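Local coordinates for 3-carboxy-cis,cis-muconate cycloisomerase (Acinetobacter calcoaceticus, PDB 1Q5N), which is a mainly helical, four-chain cycloisomerase of the lyase family that also includes adenylosuccinate lyase, at residues R183-A186 / I187-R190. Numbering follows the deposited sequence.
Sequences RINA and IKAR
Ile-187 packs against the carbonyls of Arg-183 and Ile-184, one turn back in helix 166-191 of this largely helical lyase-family subunit, just before a kink at Ala-189 and Arg-190 near the helix's C-terminal end. On the tight, buried side, CG1 of Ile-187 lies 3.4 Å from O of Ile-184 and CG2 lies 3.4 Å from O of Arg-183. With chi1 at 69°, CG1 sits between the backbone N and the carbonyl carbon, which brings both branches over the preceding turn. The N-H of Ile-187 is shared weakly by the same two oxygens. Ile-184 packs on Val-243 and Ile-247 of helix 235-261, and Ile-187 touches Glu-239 of the same chain. NH2 of Arg-183 forms salt bridges with Asp-235 and Glu-239 of the second subunit, tying this turn to the subunit interface.

The solvent side is looser. Here the helix opens: water 1 takes the N-H of Ala-189 and donates to O of Asn-185 (2.8 Å), standing in for the missing direct backbone bond. Asn-185 and Lys-188 run side by side, and NZ of Lys-188 reaches OD1 of Asn-185 at 3.2 Å, nearly in line with its C=O bond (163°). CG of Lys-188 rests 3.6 Å from O of Ile-184. Gln-130 bonds both polar ends, donating to OD1 and accepting from NZ.

Arg-190 lies by the subunit interface, packing on Arg-183 of the second subunit, and its NH2 forms a salt bridge with Glu-239 of its own chain. Water 2 lies in its guanidinium plane, accepting from NH1 at 3.2 Å and donating weakly to O of Ala-186.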
ATOM      1  N   ARG A 183       6.761  22.847   5.896  1.00 31.69           N
ATOM      2  CA  ARG A 183       5.923  22.202   4.896  1.00 31.65           C
ATOM      3  C   ARG A 183       4.462  22.607   5.050  1.00 30.58           C
ATOM      4  O   ARG A 183       3.796  22.905   4.063  1.00 29.25           O
ATOM      5  CB  ARG A 183       6.021  20.692   5.012  1.00 29.30           C
ATOM      6  CG  ARG A 183       7.307  20.143   4.475  1.00 29.36           C
ATOM      7  CD  ARG A 183       7.372  18.620   4.710  1.00 28.89           C
ATOM      8  NE  ARG A 183       8.698  18.153   4.335  1.00 31.70           N
ATOM      9  CZ  ARG A 183       9.579  17.646   5.199  1.00 31.05           C
ATOM     10  NH1 ARG A 183       9.268  17.526   6.496  1.00 27.61           N
ATOM     11  NH2 ARG A 183      10.784  17.288   4.759  1.00 30.04           N
ATOM     12  N   ILE A 184       3.991  22.626   6.290  1.00 31.31           N
ATOM     13  CA  ILE A 184       2.612  23.009   6.562  1.00 35.04           C
ATOM     14  C   ILE A 184       2.358  24.465   6.076  1.00 37.91           C
ATOM     15  O   ILE A 184       1.386  24.716   5.370  1.00 39.41           O
ATOM     16  CB  ILE A 184       2.286  22.897   8.068  1.00 33.54           C
ATOM     17  CG1 ILE A 184       2.161  21.423   8.447  1.00 33.77           C
ATOM     18  CG2 ILE A 184       1.020  23.703   8.395  1.00 32.67           C
ATOM     19  CD1 ILE A 184       1.833  21.156   9.880  1.00 33.37           C
ATOM     20  N   ASN A 185       3.252  25.397   6.408  1.00 37.83           N
ATOM     21  CA  ASN A 185       3.034  26.770   6.001  1.00 38.97           C
ATOM     22  C   ASN A 185       3.087  26.937   4.500  1.00 38.42           C
ATOM     23  O   ASN A 185       2.330  27.728   3.957  1.00 38.92           O
ATOM     24  CB  ASN A 185       4.040  27.736   6.674  1.00 39.37           C
ATOM     25  CG  ASN A 185       3.711  27.972   8.149  1.00 42.94           C
ATOM     26  OD1 ASN A 185       2.537  28.157   8.523  1.00 41.52           O
ATOM     27  ND2 ASN A 185       4.741  27.954   8.997  1.00 43.30           N
ATOM     28  N   ALA A 186       3.986  26.210   3.838  1.00 36.83           N
ATOM     29  CA  ALA A 186       4.125  26.321   2.401  1.00 35.52           C
ATOM     30  C   ALA A 186       2.960  25.806   1.548  1.00 36.20           C
ATOM     31  O   ALA A 186       2.843  26.219   0.423  1.00 39.11           O
ATOM     32  CB  ALA A 186       5.397  25.629   1.961  1.00 35.40           C
ATOM     33  N   ILE A 187       2.103  24.921   2.049  1.00 35.43           N
ATOM     34  CA  ILE A 187       1.005  24.407   1.222  1.00 34.62           C
ATOM     35  C   ILE A 187      -0.322  25.139   1.434  1.00 33.64           C
ATOM     36  O   ILE A 187      -1.251  25.016   0.632  1.00 33.20           O
ATOM     37  CB  ILE A 187       0.718  22.879   1.507  1.00 32.42           C
ATOM     38  CG1 ILE A 187       0.124  22.706   2.913  1.00 30.77           C
ATOM     39  CG2 ILE A 187       1.973  22.075   1.368  1.00 32.46           C
ATOM     40  CD1 ILE A 187      -0.414  21.303   3.125  1.00 36.27           C
ATOM     41  N   LYS A 188      -0.438  25.852   2.536  1.00 34.13           N
ATOM     42  CA  LYS A 188      -1.716  26.526   2.812  1.00 36.32           C
ATOM     43  C   LYS A 188      -2.361  27.313   1.668  1.00 36.72           C
ATOM     44  O   LYS A 188      -3.535  27.111   1.361  1.00 36.50           O
ATOM     45  CB  LYS A 188      -1.578  27.433   4.025  1.00 36.91           C
ATOM     46  CG  LYS A 188      -1.655  26.718   5.354  1.00 40.94           C
ATOM     47  CD  LYS A 188      -1.093  27.633   6.415  1.00 42.91           C
ATOM     48  CE  LYS A 188      -1.473  27.212   7.795  1.00 42.40           C
ATOM     49  NZ  LYS A 188      -0.655  28.020   8.767  1.00 44.24           N
ATOM     50  N   ALA A 189      -1.604  28.198   1.020  1.00 37.74           N
ATOM     51  CA  ALA A 189      -2.148  29.018  -0.069  1.00 38.60           C
ATOM     52  C   ALA A 189      -2.677  28.223  -1.260  1.00 38.21           C
ATOM     53  O   ALA A 189      -3.692  28.582  -1.857  1.00 40.21           O
ATOM     54  CB  ALA A 189      -1.084  30.012  -0.564  1.00 37.65           C
ATOM     55  N   ARG A 190      -1.973  27.152  -1.597  1.00 36.55           N
ATOM     56  CA  ARG A 190      -2.304  26.314  -2.730  1.00 33.85           C
ATOM     57  C   ARG A 190      -3.437  25.314  -2.478  1.00 34.72           C
ATOM     58  O   ARG A 190      -4.219  24.948  -3.374  1.00 34.92           O
ATOM     59  CB  ARG A 190      -1.043  25.541  -3.143  1.00 32.60           C
ATOM     60  CG  ARG A 190      -1.286  24.478  -4.190  1.00 31.40           C
ATOM     61  CD  ARG A 190      -0.010  23.972  -4.844  1.00 32.70           C
ATOM     62  NE  ARG A 190       0.876  23.391  -3.837  1.00 33.56           N
ATOM     63  CZ  ARG A 190       2.034  23.930  -3.474  1.00 34.28           C
ATOM     64  NH1 ARG A 190       2.455  25.060  -4.051  1.00 32.78           N
ATOM     65  NH2 ARG A 190       2.740  23.375  -2.512  1.00 31.04           N
TER
HETATM   66  O   HOH W   1       1.195  29.025   1.799  1.00 41.42           O
HETATM   67  O   HOH W   2       4.933  25.729  -2.194  1.00 59.21           O